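S12 family peptidase (Streptomyces sp. 82F2, PDB 3WWX) is a D-stereospecific amidohydrolase of the serine beta-lactamase clan, probably acting on amide bonds next to D-amino acid residues. Local coordinates at residues A[48-53]-A[227-232]; A[57-62]-A[161-166]; A[176-181]-A[237-242]; A[185-188]-A[194-197]. All coordinates share one frame; numbering follows the deposited sequence.

Interaction 1: A[48-53]-A[227-232]; sequences RYRVGS and STLNPS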
loop_
_atom_site.group_PDB
_atom_site.type_symbol
_atom_site.label_atom_id
_atom_site.label_comp_id
_atom_site.label_asym_id
_atom_site.label_seq_id
_atom_site.Cartn_x
_atom_site.Cartn_y
_atom_site.Cartn_z
ATOM N N ARG A 48 8.093 -8.578 -11.179
ATOM C CA ARG A 48 6.995 -7.664 -10.911
ATOM C C ARG A 48 6.012 -8.372 -10.001
ATOM O O ARG A 48 5.820 -9.589 -10.094
ATOM C CB ARG A 48 6.348 -7.238 -12.236
ATOM C CG ARG A 48 7.349 -6.489 -13.133
ATOM C CD ARG A 48 6.832 -6.003 -14.495
ATOM N NE ARG A 48 7.947 -5.412 -15.227
ATOM C CZ ARG A 48 7.871 -4.810 -16.414
ATOM N NH1 ARG A 48 6.730 -4.683 -17.031
ATOM N NH2 ARG A 48 8.965 -4.318 -16.972
ATOM N N TYR A 49 5.374 -7.610 -9.129
ATOM C CA TYR A 49 4.498 -8.173 -8.116
ATOM C C TYR A 49 3.405 -7.191 -7.748
ATOM O O TYR A 49 3.509 -5.977 -7.979
ATOM C CB TYR A 49 5.308 -8.592 -6.877
ATOM C CG TYR A 49 6.351 -7.589 -6.398
ATOM C CD1 TYR A 49 7.647 -7.638 -6.861
ATOM C CD2 TYR A 49 6.037 -6.611 -5.477
ATOM C CE1 TYR A 49 8.611 -6.752 -6.411
ATOM C CE2 TYR A 49 6.992 -5.698 -5.034
ATOM C CZ TYR A 49 8.280 -5.781 -5.499
ATOM O OH TYR A 49 9.249 -4.899 -5.035
ATOM N N ARG A 50 2.335 -7.739 -7.197
ATOM C CA ARG A 50 1.229 -6.961 -6.673
ATOM C C ARG A 50 1.688 -6.263 -5.411
ATOM O O ARG A 50 1.984 -6.923 -4.403
ATOM C CB ARG A 50 0.058 -7.897 -6.382
ATOM C CG ARG A 50 -0.437 -8.648 -7.619
ATOM C CD ARG A 50 -1.785 -9.326 -7.335
ATOM N NE ARG A 50 -2.173 -10.206 -8.439
ATOM C CZ ARG A 50 -2.680 -9.777 -9.590
ATOM N NH1 ARG A 50 -2.939 -8.503 -9.781
ATOM N NH2 ARG A 50 -2.947 -10.636 -10.557
ATOM N N VAL A 51 1.768 -4.936 -5.435
ATOM C CA VAL A 51 2.325 -4.194 -4.296
ATOM C C VAL A 51 1.315 -3.977 -3.171
ATOM O O VAL A 51 1.655 -3.417 -2.122
ATOM C CB VAL A 51 2.929 -2.854 -4.732
ATOM C CG1 VAL A 51 3.884 -3.058 -5.880
ATOM C CG2 VAL A 51 1.846 -1.849 -5.117
ATOM N N GLY A 52 0.092 -4.443 -3.376
ATOM C CA GLY A 52 -0.931 -4.270 -2.357
ATOM C C GLY A 52 -1.037 -2.847 -1.844
ATOM O O GLY A 52 -1.037 -1.900 -2.623
ATOM N N SER A 53 -1.096 -2.732 -0.520
ATOM C CA SER A 53 -1.332 -1.501 0.224
ATOM C C SER A 53 -0.381 -0.341 -0.096
ATOM O O SER A 53 -0.675 0.822 0.204
ATOM C CB SER A 53 -1.211 -1.867 1.713
ATOM O OG SER A 53 -1.646 -3.216 1.938
ATOM N N SER A 227 -1.628 -16.274 -8.337
ATOM C CA SER A 227 -1.012 -15.249 -9.172
ATOM C C SER A 227 -2.047 -14.365 -9.849
ATOM O O SER A 227 -1.893 -13.141 -9.882
ATOM C CB SER A 227 -0.094 -15.889 -10.217
ATOM O OG SER A 227 0.887 -16.729 -9.610
ATOM N N THR A 228 -3.086 -14.982 -10.403
ATOM C CA THR A 228 -4.105 -14.248 -11.135
ATOM C C THR A 228 -5.356 -14.000 -10.291
ATOM O O THR A 228 -5.879 -14.896 -9.649
ATOM C CB THR A 228 -4.502 -14.979 -12.419
ATOM O OG1 THR A 228 -4.959 -16.300 -12.101
ATOM C CG2 THR A 228 -3.316 -15.070 -13.359
ATOM N N LEU A 229 -5.805 -12.755 -10.314
ATOM C CA LEU A 229 -7.000 -12.318 -9.583
ATOM C C LEU A 229 -7.404 -10.956 -10.137
ATOM O O LEU A 229 -6.572 -10.238 -10.690
ATOM C CB LEU A 229 -6.735 -12.229 -8.056
ATOM C CG LEU A 229 -5.602 -11.305 -7.573
ATOM C CD1 LEU A 229 -6.056 -9.844 -7.419
ATOM C CD2 LEU A 229 -5.041 -11.828 -6.269
ATOM N N ASN A 230 -8.678 -10.620 -9.972
ATOM C CA ASN A 230 -9.221 -9.318 -10.339
ATOM C C ASN A 230 -8.902 -8.316 -9.228
ATOM O O ASN A 230 -9.416 -8.450 -8.118
ATOM C CB ASN A 230 -10.733 -9.440 -10.539
ATOM C CG ASN A 230 -11.378 -8.170 -11.055
ATOM O OD1 ASN A 230 -11.015 -7.046 -10.670
ATOM N ND2 ASN A 230 -12.371 -8.337 -11.926
ATOM N N PRO A 231 -8.028 -7.325 -9.502
ATOM C CA PRO A 231 -7.545 -6.451 -8.427
ATOM C C PRO A 231 -8.543 -5.417 -7.943
ATOM O O PRO A 231 -8.189 -4.632 -7.040
ATOM C CB PRO A 231 -6.346 -5.731 -9.062
ATOM C CG PRO A 231 -6.062 -6.427 -10.311
ATOM C CD PRO A 231 -7.296 -7.097 -10.757
ATOM N N SER A 232 -9.756 -5.417 -8.503
ATOM C CA SER A 232 -10.777 -4.485 -8.031
ATOM C C SER A 232 -11.202 -4.744 -6.589
ATOM O O SER A 232 -11.848 -3.890 -5.989
ATOM C CB SER A 232 -11.974 -4.480 -8.980
ATOM O OG SER A 232 -12.658 -5.717 -8.955
#

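Interaction 2: A[57-62]-A[161-166]; sequences TFTATV and TNFVLA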
loop_
_atom_site.group_PDB
_atom_site.type_symbol
_atom_site.label_atom_id
_atom_site.label_comp_id
_atom_site.label_asym_id
_atom_site.label_seq_id
_atom_site.Cartn_x
_atom_site.Cartn_y
_atom_site.Cartn_z
ATOM N N THR A 57 0.037 4.959 -1.056
ATOM C CA THR A 57 0.906 6.126 -1.133
ATOM C C THR A 57 0.686 6.872 -2.448
ATOM O O THR A 57 0.723 8.109 -2.483
ATOM C CB THR A 57 2.371 5.731 -0.998
ATOM O OG1 THR A 57 2.539 4.878 0.133
ATOM C CG2 THR A 57 3.226 6.971 -0.831
ATOM N N PHE A 58 0.450 6.128 -3.529
ATOM C CA PHE A 58 0.150 6.747 -4.819
ATOM C C PHE A 58 -1.164 7.527 -4.742
ATOM O O PHE A 58 -1.259 8.670 -5.178
ATOM C CB PHE A 58 0.084 5.698 -5.926
ATOM C CG PHE A 58 1.416 5.072 -6.251
ATOM C CD1 PHE A 58 1.879 3.986 -5.519
ATOM C CD2 PHE A 58 2.197 5.547 -7.284
ATOM C CE1 PHE A 58 3.101 3.385 -5.805
ATOM C CE2 PHE A 58 3.438 4.947 -7.565
ATOM C CZ PHE A 58 3.876 3.869 -6.838
ATOM N N THR A 59 -2.192 6.910 -4.186
ATOM C CA THR A 59 -3.478 7.564 -4.026
ATOM C C THR A 59 -3.379 8.857 -3.218
ATOM O O THR A 59 -3.923 9.906 -3.627
ATOM C CB THR A 59 -4.454 6.570 -3.374
ATOM O OG1 THR A 59 -4.548 5.426 -4.228
ATOM C CG2 THR A 59 -5.825 7.174 -3.145
ATOM N N ALA A 60 -2.669 8.804 -2.087
ATOM C CA ALA A 60 -2.480 10.001 -1.254
ATOM C C ALA A 60 -1.704 11.083 -1.985
ATOM O O ALA A 60 -2.023 12.265 -1.858
ATOM C CB ALA A 60 -1.793 9.651 0.045
ATOM N N THR A 61 -0.691 10.693 -2.738
ATOM C CA THR A 61 0.118 11.668 -3.479
ATOM C C THR A 61 -0.750 12.448 -4.460
ATOM O O THR A 61 -0.638 13.660 -4.563
ATOM C CB THR A 61 1.277 10.978 -4.217
ATOM O OG1 THR A 61 2.158 10.381 -3.259
ATOM C CG2 THR A 61 2.097 11.987 -5.040
ATOM N N VAL A 62 -1.634 11.764 -5.157
ATOM C CA VAL A 62 -2.517 12.449 -6.107
ATOM C C VAL A 62 -3.384 13.465 -5.383
ATOM O O VAL A 62 -3.522 14.604 -5.833
ATOM C CB VAL A 62 -3.389 11.451 -6.872
ATOM C CG1 VAL A 62 -4.480 12.171 -7.658
ATOM C CG2 VAL A 62 -2.530 10.611 -7.784
ATOM N N THR A 161 -11.407 0.800 3.361
ATOM C CA THR A 161 -12.495 1.632 2.849
ATOM C C THR A 161 -12.042 3.074 2.726
ATOM O O THR A 161 -12.472 3.795 1.822
ATOM C CB THR A 161 -13.713 1.586 3.776
ATOM O OG1 THR A 161 -13.936 0.228 4.165
ATOM C CG2 THR A 161 -14.951 2.111 3.050
ATOM N N ASN A 162 -11.150 3.498 3.603
ATOM C CA ASN A 162 -10.677 4.875 3.559
ATOM C C ASN A 162 -10.071 5.220 2.225
ATOM O O ASN A 162 -10.299 6.326 1.729
ATOM C CB ASN A 162 -9.656 5.131 4.647
ATOM C CG ASN A 162 -10.295 5.292 6.003
ATOM O OD1 ASN A 162 -11.410 5.809 6.103
ATOM N ND2 ASN A 162 -9.604 4.876 7.044
ATOM N N PHE A 163 -9.320 4.294 1.631
ATOM C CA PHE A 163 -8.644 4.591 0.369
ATOM C C PHE A 163 -9.482 4.292 -0.855
ATOM O O PHE A 163 -9.275 4.919 -1.886
ATOM C CB PHE A 163 -7.251 3.980 0.328
ATOM C CG PHE A 163 -6.243 4.838 1.054
ATOM C CD1 PHE A 163 -6.253 4.914 2.443
ATOM C CD2 PHE A 163 -5.325 5.597 0.360
ATOM C CE1 PHE A 163 -5.385 5.738 3.121
ATOM C CE2 PHE A 163 -4.438 6.421 1.047
ATOM C CZ PHE A 163 -4.466 6.487 2.427
ATOM N N VAL A 164 -10.465 3.404 -0.755
ATOM C CA VAL A 164 -11.477 3.329 -1.803
ATOM C C VAL A 164 -12.255 4.657 -1.894
ATOM O O VAL A 164 -12.456 5.186 -2.994
ATOM C CB VAL A 164 -12.400 2.120 -1.593
ATOM C CG1 VAL A 164 -13.508 2.095 -2.630
ATOM C CG2 VAL A 164 -11.577 0.842 -1.663
ATOM N N LEU A 165 -12.678 5.198 -0.761
ATOM C CA LEU A 165 -13.301 6.525 -0.725
ATOM C C LEU A 165 -12.355 7.588 -1.288
ATOM O O LEU A 165 -12.771 8.433 -2.080
ATOM C CB LEU A 165 -13.705 6.862 0.707
ATOM C CG LEU A 165 -14.893 6.038 1.205
ATOM C CD1 LEU A 165 -15.014 6.113 2.685
ATOM C CD2 LEU A 165 -16.189 6.487 0.510
ATOM N N ALA A 166 -11.077 7.548 -0.911
ATOM C CA ALA A 166 -10.132 8.543 -1.410
ATOM C C ALA A 166 -10.058 8.498 -2.942
ATOM O O ALA A 166 -9.991 9.542 -3.607
ATOM C CB ALA A 166 -8.777 8.320 -0.792
#

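Interaction 3: A[176-181]-A[237-242]; sequences RPYGKA and AGEMIS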
loop_
_atom_site.group_PDB
_atom_site.type_symbol
_atom_site.label_atom_id
_atom_site.label_comp_id
_atom_site.label_asym_id
_atom_site.label_seq_id
_atom_site.Cartn_x
_atom_site.Cartn_y
_atom_site.Cartn_z
ATOM N N ARG A 176 -12.259 11.944 -13.955
ATOM C CA ARG A 176 -11.766 10.733 -14.607
ATOM C C ARG A 176 -11.435 9.683 -13.538
ATOM O O ARG A 176 -11.216 10.037 -12.394
ATOM C CB ARG A 176 -10.491 11.020 -15.398
ATOM C CG ARG A 176 -10.595 12.102 -16.483
ATOM C CD ARG A 176 -9.333 12.129 -17.323
ATOM N NE ARG A 176 -9.270 10.995 -18.241
ATOM C CZ ARG A 176 -8.174 10.598 -18.887
ATOM N NH1 ARG A 176 -7.018 11.232 -18.718
ATOM N NH2 ARG A 176 -8.238 9.552 -19.701
ATOM N N PRO A 177 -11.391 8.400 -13.924
ATOM C CA PRO A 177 -11.027 7.373 -12.941
ATOM C C PRO A 177 -9.676 7.657 -12.285
ATOM O O PRO A 177 -8.771 8.214 -12.918
ATOM C CB PRO A 177 -10.992 6.098 -13.778
ATOM C CG PRO A 177 -11.945 6.377 -14.923
ATOM C CD PRO A 177 -11.673 7.809 -15.244
ATOM N N TYR A 178 -9.547 7.297 -11.011
ATOM C CA TYR A 178 -8.372 7.699 -10.238
ATOM C C TYR A 178 -7.073 7.150 -10.849
ATOM O O TYR A 178 -6.013 7.781 -10.733
ATOM C CB TYR A 178 -8.510 7.283 -8.755
ATOM C CG TYR A 178 -7.886 5.954 -8.483
ATOM C CD1 TYR A 178 -8.552 4.793 -8.764
ATOM C CD2 TYR A 178 -6.576 5.874 -8.017
ATOM C CE1 TYR A 178 -7.933 3.535 -8.581
ATOM C CE2 TYR A 178 -5.962 4.646 -7.817
ATOM C CZ TYR A 178 -6.649 3.492 -8.103
ATOM O OH TYR A 178 -6.012 2.291 -7.911
ATOM N N GLY A 179 -7.137 5.992 -11.496
ATOM C CA GLY A 179 -5.956 5.378 -12.082
ATOM C C GLY A 179 -5.317 6.265 -13.132
ATOM O O GLY A 179 -4.106 6.255 -13.311
ATOM N N LYS A 180 -6.140 7.010 -13.853
ATOM C CA LYS A 180 -5.609 7.907 -14.876
ATOM C C LYS A 180 -4.771 9.002 -14.221
ATOM O O LYS A 180 -3.754 9.425 -14.771
ATOM C CB LYS A 180 -6.740 8.522 -15.709
ATOM C CG LYS A 180 -7.592 7.529 -16.445
ATOM C CD LYS A 180 -6.840 6.787 -17.541
ATOM C CE LYS A 180 -7.789 5.910 -18.358
ATOM N NZ LYS A 180 -8.408 4.832 -17.528
ATOM N N ALA A 181 -5.157 9.436 -13.025
ATOM C CA ALA A 181 -4.396 10.451 -12.301
ATOM C C ALA A 181 -3.048 9.879 -11.839
ATOM O O ALA A 181 -2.002 10.518 -11.953
ATOM C CB ALA A 181 -5.192 10.977 -11.105
ATOM N N ALA A 237 -6.974 1.268 -2.816
ATOM C CA ALA A 237 -6.366 0.827 -1.574
ATOM C C ALA A 237 -5.267 -0.209 -1.790
ATOM O O ALA A 237 -4.524 -0.508 -0.872
ATOM C CB ALA A 237 -7.431 0.248 -0.669
ATOM N N GLY A 238 -5.165 -0.784 -2.986
ATOM C CA GLY A 238 -4.177 -1.840 -3.160
ATOM C C GLY A 238 -3.965 -2.553 -4.478
ATOM O O GLY A 238 -3.336 -3.607 -4.455
ATOM N N GLU A 239 -4.411 -2.019 -5.615
ATOM C CA GLU A 239 -4.385 -2.788 -6.862
ATOM C C GLU A 239 -3.078 -2.786 -7.657
ATOM O O GLU A 239 -2.964 -3.562 -8.606
ATOM C CB GLU A 239 -5.461 -2.263 -7.824
ATOM C CG GLU A 239 -5.232 -0.867 -8.380
ATOM C CD GLU A 239 -6.160 -0.590 -9.532
ATOM O OE1 GLU A 239 -5.955 -1.218 -10.580
ATOM O OE2 GLU A 239 -7.067 0.250 -9.364
ATOM N N MET A 240 -2.137 -1.887 -7.350
ATOM C CA MET A 240 -1.028 -1.664 -8.292
ATOM C C MET A 240 -0.040 -2.824 -8.402
ATOM O O MET A 240 0.112 -3.624 -7.483
ATOM C CB MET A 240 -0.318 -0.351 -7.975
ATOM C CG MET A 240 -1.211 0.837 -8.285
ATOM S SD MET A 240 -0.508 2.428 -7.853
ATOM C CE MET A 240 0.938 2.441 -8.931
ATOM N N ILE A 241 0.636 -2.885 -9.548
ATOM C CA ILE A 241 1.711 -3.833 -9.804
ATOM C C ILE A 241 2.966 -3.034 -10.083
ATOM O O ILE A 241 2.895 -2.013 -10.760
ATOM C CB ILE A 241 1.382 -4.752 -11.008
ATOM C CG1 ILE A 241 0.083 -5.526 -10.723
ATOM C CG2 ILE A 241 2.541 -5.715 -11.296
ATOM C CD1 ILE A 241 -0.490 -6.285 -11.953
ATOM N N SER A 242 4.105 -3.464 -9.542
ATOM C CA SER A 242 5.360 -2.761 -9.772
ATOM C C SER A 242 6.523 -3.739 -9.621
ATOM O O SER A 242 6.341 -4.937 -9.536
ATOM C CB SER A 242 5.483 -1.565 -8.817
ATOM O OG SER A 242 6.541 -0.701 -9.200
#

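Interaction 4: A[185-188]-A[194-197]; sequences RIIK and ATTV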
loop_
_atom_site.group_PDB
_atom_site.type_symbol
_atom_site.label_atom_id
_atom_site.label_comp_id
_atom_site.label_asym_id
_atom_site.label_seq_id
_atom_site.Cartn_x
_atom_site.Cartn_y
_atom_site.Cartn_z
ATOM N N ARG A 185 0.200 11.639 -13.407
ATOM C CA ARG A 185 0.908 12.460 -12.438
ATOM C C ARG A 185 2.134 11.792 -11.835
ATOM O O ARG A 185 2.993 12.473 -11.297
ATOM C CB ARG A 185 -0.026 12.848 -11.299
ATOM C CG ARG A 185 -1.164 13.744 -11.734
ATOM C CD ARG A 185 -2.238 13.882 -10.665
ATOM N NE ARG A 185 -3.202 14.891 -11.082
ATOM C CZ ARG A 185 -3.065 16.189 -10.836
ATOM N NH1 ARG A 185 -2.048 16.643 -10.116
ATOM N NH2 ARG A 185 -3.977 17.040 -11.300
ATOM N N ILE A 186 2.191 10.465 -11.879
ATOM C CA ILE A 186 3.270 9.746 -11.205
ATOM C C ILE A 186 3.994 8.770 -12.125
ATOM O O ILE A 186 5.204 8.868 -12.280
ATOM C CB ILE A 186 2.778 9.016 -9.916
ATOM C CG1 ILE A 186 2.094 10.006 -8.966
ATOM C CG2 ILE A 186 3.948 8.334 -9.204
ATOM C CD1 ILE A 186 1.374 9.360 -7.773
ATOM N N ILE A 187 3.288 7.780 -12.675
ATOM C CA ILE A 187 3.929 6.753 -13.470
ATOM C C ILE A 187 4.663 7.345 -14.677
ATOM O O ILE A 187 5.823 7.025 -14.929
ATOM C CB ILE A 187 2.904 5.680 -13.879
ATOM C CG1 ILE A 187 2.433 4.943 -12.624
ATOM C CG2 ILE A 187 3.490 4.687 -14.876
ATOM C CD1 ILE A 187 1.266 4.000 -12.855
ATOM N N LYS A 188 3.995 8.213 -15.416
ATOM C CA LYS A 188 4.615 8.756 -16.624
ATOM C C LYS A 188 5.766 9.730 -16.320
ATOM O O LYS A 188 6.869 9.560 -16.861
ATOM C CB LYS A 188 3.560 9.366 -17.546
ATOM C CG LYS A 188 2.683 8.329 -18.228
ATOM C CD LYS A 188 1.556 8.995 -19.020
ATOM C CE LYS A 188 0.539 7.983 -19.510
ATOM N NZ LYS A 188 1.183 6.923 -20.328
ATOM N N ALA A 194 7.702 -0.318 -15.189
ATOM C CA ALA A 194 7.274 -1.623 -14.692
ATOM C C ALA A 194 6.049 -1.494 -13.775
ATOM O O ALA A 194 5.671 -2.460 -13.110
ATOM C CB ALA A 194 8.409 -2.291 -13.919
ATOM N N THR A 195 5.432 -0.321 -13.759
ATOM C CA THR A 195 4.364 -0.006 -12.812
ATOM C C THR A 195 3.037 0.220 -13.521
ATOM O O THR A 195 2.964 1.015 -14.468
ATOM C CB THR A 195 4.739 1.246 -12.001
ATOM O OG1 THR A 195 5.977 0.999 -11.331
ATOM C CG2 THR A 195 3.710 1.539 -10.934
ATOM N N THR A 196 2.002 -0.490 -13.067
ATOM C CA THR A 196 0.703 -0.430 -13.707
ATOM C C THR A 196 -0.437 -0.403 -12.694
ATOM O O THR A 196 -0.283 -0.781 -11.517
ATOM C CB THR A 196 0.485 -1.614 -14.668
ATOM O OG1 THR A 196 0.593 -2.836 -13.947
ATOM C CG2 THR A 196 1.506 -1.621 -15.797
ATOM N N VAL A 197 -1.568 0.120 -13.159
ATOM C CA VAL A 197 -2.823 0.168 -12.422
ATOM C C VAL A 197 -3.754 -0.729 -13.232
ATOM O O VAL A 197 -4.350 -0.287 -14.220
ATOM C CB VAL A 197 -3.385 1.606 -12.349
ATOM C CG1 VAL A 197 -4.569 1.673 -11.434
ATOM C CG2 VAL A 197 -2.301 2.583 -11.895
#

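Interaction 1: A[48-53]-A[227-232]
Arg50 reaches across to the loop at 227-232 and lays its guanidinium group against Leu229 while gripping the backbone of Ser227. The arm is extended from CG to NE, and the final torsion (chi4 -77°) turns the flat end so that its NE-NH2 edge faces the carbonyl oxygen of Ser227. Arg50 NH2 makes the main bond to Ser227 O at 2.8 Å, nearly within the guanidinium plane and in the carbonyl plane. Arg50 NE adds a weak bond to Ser227 O at 3.3 Å, so one oxygen receives two N-H groups from the same edge. Leu229 covers one face of the guanidinium: its CG stands 3.6 Å above the plane, displaced toward the rim, and lies 3.7 Å from Arg50 NE. The two side chains run past each other in opposite directions. Pro231 crosses the arginine at about a right angle, its CG 3.8 Å from Arg50 NH1. Farther along the loop, Asn230 OD1 accepts from Ser232 N at 3.0 Å, forming an Asx turn, and Ser232 OG donates to the same oxygen from above its carbonyl plane. The side chain of Leu229 is about 8 Å from the bound octane-1,8-diamine. The arginine thus ties a loop near the ligand pocket to the short strand 49-50, which leads to Ser53, first residue of an SITK sequence matching the SxxK motif of serine beta-lactamases and related S12 peptidases.

Interaction 2: A[57-62]-A[161-166]
Thr59 and Phe163 join two helices of the helical part of the beta-lactamase fold: helix 55-68, which begins within the SITK sequence matching the family SxxK motif (Thr55 and Lys56 lie on it), and helix 160-174, which starts in the Tyr158-Ser159-Asn160 sequence resembling the family YxN motif. The axes of the two short helical segments approach to 10.2 Å, their N-to-C directions 42° apart, and the helices meet through small side chains and one ring. With chi1 at -59°, Thr59 has its CG2 methyl anti to the backbone N, and this methyl does most of the touching. It lies 3.9 Å from Phe163 CD2 and also 3.9 Å from Ala166 CB, between residues one helical turn apart. Thr59 CB lies at the ring edge, in its plane, 4.0 Å from Phe163 CD2, and Ala60 CB is also at the edge, 4.3 Å from Phe163 CE2. The contact is entirely apolar, and all four touching residues are buried. The threonine hydroxyl is spent elsewhere, on the carbonyl oxygen of Ala236. Within helix 55-68, the buried hydroxyl of Thr61 is satisfied by its own helix, OG1 bonding back to Thr57 O at 2.8 Å; Thr61 N reaches the same oxygen from the opposite face of its carbonyl plane. Around the pair, helix 98-102 adds Leu102 against Phe163 and Ala166, His104 meets the phenylalanine ring with planes about 40° apart, helix 178-187 brings Tyr178 against Thr59, and helix 244-255 packs on Thr57 and Thr61.

Interaction 3: A[176-181]-A[237-242]
Tyr178, at the start of helix 178-187, meets Glu239 in the loop that leads into strand 241-242, linking a helix of the helical part of the beta-lactamase fold to a segment that runs past the SxxK-like helix. The polar part of the contact is a single side-chain hydrogen bond: Tyr178 OH donates to Glu239 OE2 over 2.7 Å. Tyrosine and glutamate arrive from opposite directions. The ring and carboxylate planes are turned 58° apart, and the hydroxyl comes to OE2 from above the carboxylate plane, 38° out of it. Glu239 OE2 nevertheless lies at the ring edge, close to the ring plane. The glutamate leaves the backbone with CG between N and the carbonyl carbon (chi1 68°) and then extends, which carries the buried carboxylate out to the tyrosine. Its second oxygen, OE1, is held by the backbone N of Gly199, so both oxygens have a partner; those two bonds probably help a buried negative charge to persist. Among backbone bonds, Lys180 N reaches Pro177 O at 3.0 Å in the first turn of the helix. Side chains of the SITK sequence bond to the backbone of 237-242: Thr55 OG1 to Met240 N, and Lys56 NZ to Ala237 O. The other close approaches across the contact accompany the tyrosine-glutamate bond: Tyr178 CE1 lies 3.5 Å from Glu239 OE2, and Glu239 CG comes within 3.3 Å of Tyr178 OH.

Interaction 4: A[185-188]-A[194-197]
Ile187 closes against Thr195 and Val197 in the helical part of the beta-lactamase fold, where the chain turns back along helix 178-187, which it has just left, as an extended loop. The helix has a wider, pi-type turn at 185-187, and Ile187 on that turn directs its side chain at the loop. Its CG2 is anti to the backbone N while CG1 lies beside it (chi1 -66°); CD1 then continues straight from CG1, anti to CA (chi2 171°). Both branches therefore reach the loop backbone, CG2 standing 3.7 Å and CD1 3.8 Å from the carbonyl oxygen of Thr195. Thr195 meets the isoleucine with its methyl rather than its hydroxyl. At chi1 -58° its CG2 is anti to the backbone N and lies 4.0 Å from Ile187 CG1, the side chains of Ile187 and Thr195 crossing obliquely. The hydroxyl OG1, placed beside the backbone N, serves polar partners instead: Asp246 and Ser242. Asp246 OD2 bonds both Thr195 OG1 and the N-H of Ala194, so one oxygen holds two neighbouring residues of the loop. Two residues on from Thr195, Val197 presents to the isoleucine the methyl that lies anti to its carbonyl carbon. The bonding across this contact is wholly van der Waals. Val182, one turn and a little back on the same helix, touches both Ile187 and Val197, and across the contact Ile187 CD1 meets Val197 CG2 at 4.0 Å.

In the fold
From the N terminus, residues 48-53 open interaction 1, whose long loop closes only at 227-232 and contains interactions 2 and 4. Interaction 2 closes first, bringing helix 55-68 against helix 160-174. The next helix, 178-187, opens interaction 3 at its start; near its end interaction 4 closes over just five intervening residues, inside the spans of both interaction 1 and interaction 3. Interaction 3 closes last, at 237-242, so it crosses interaction 1. Strands 49-50 and 241-242 pair, with backbone bonds Tyr49 to Ser242 and Val51 to Met240, and Thr196 bonds to Ile241. Phe58 against Met240 joins interactions 2 and 3, linking the helices to this paired segment.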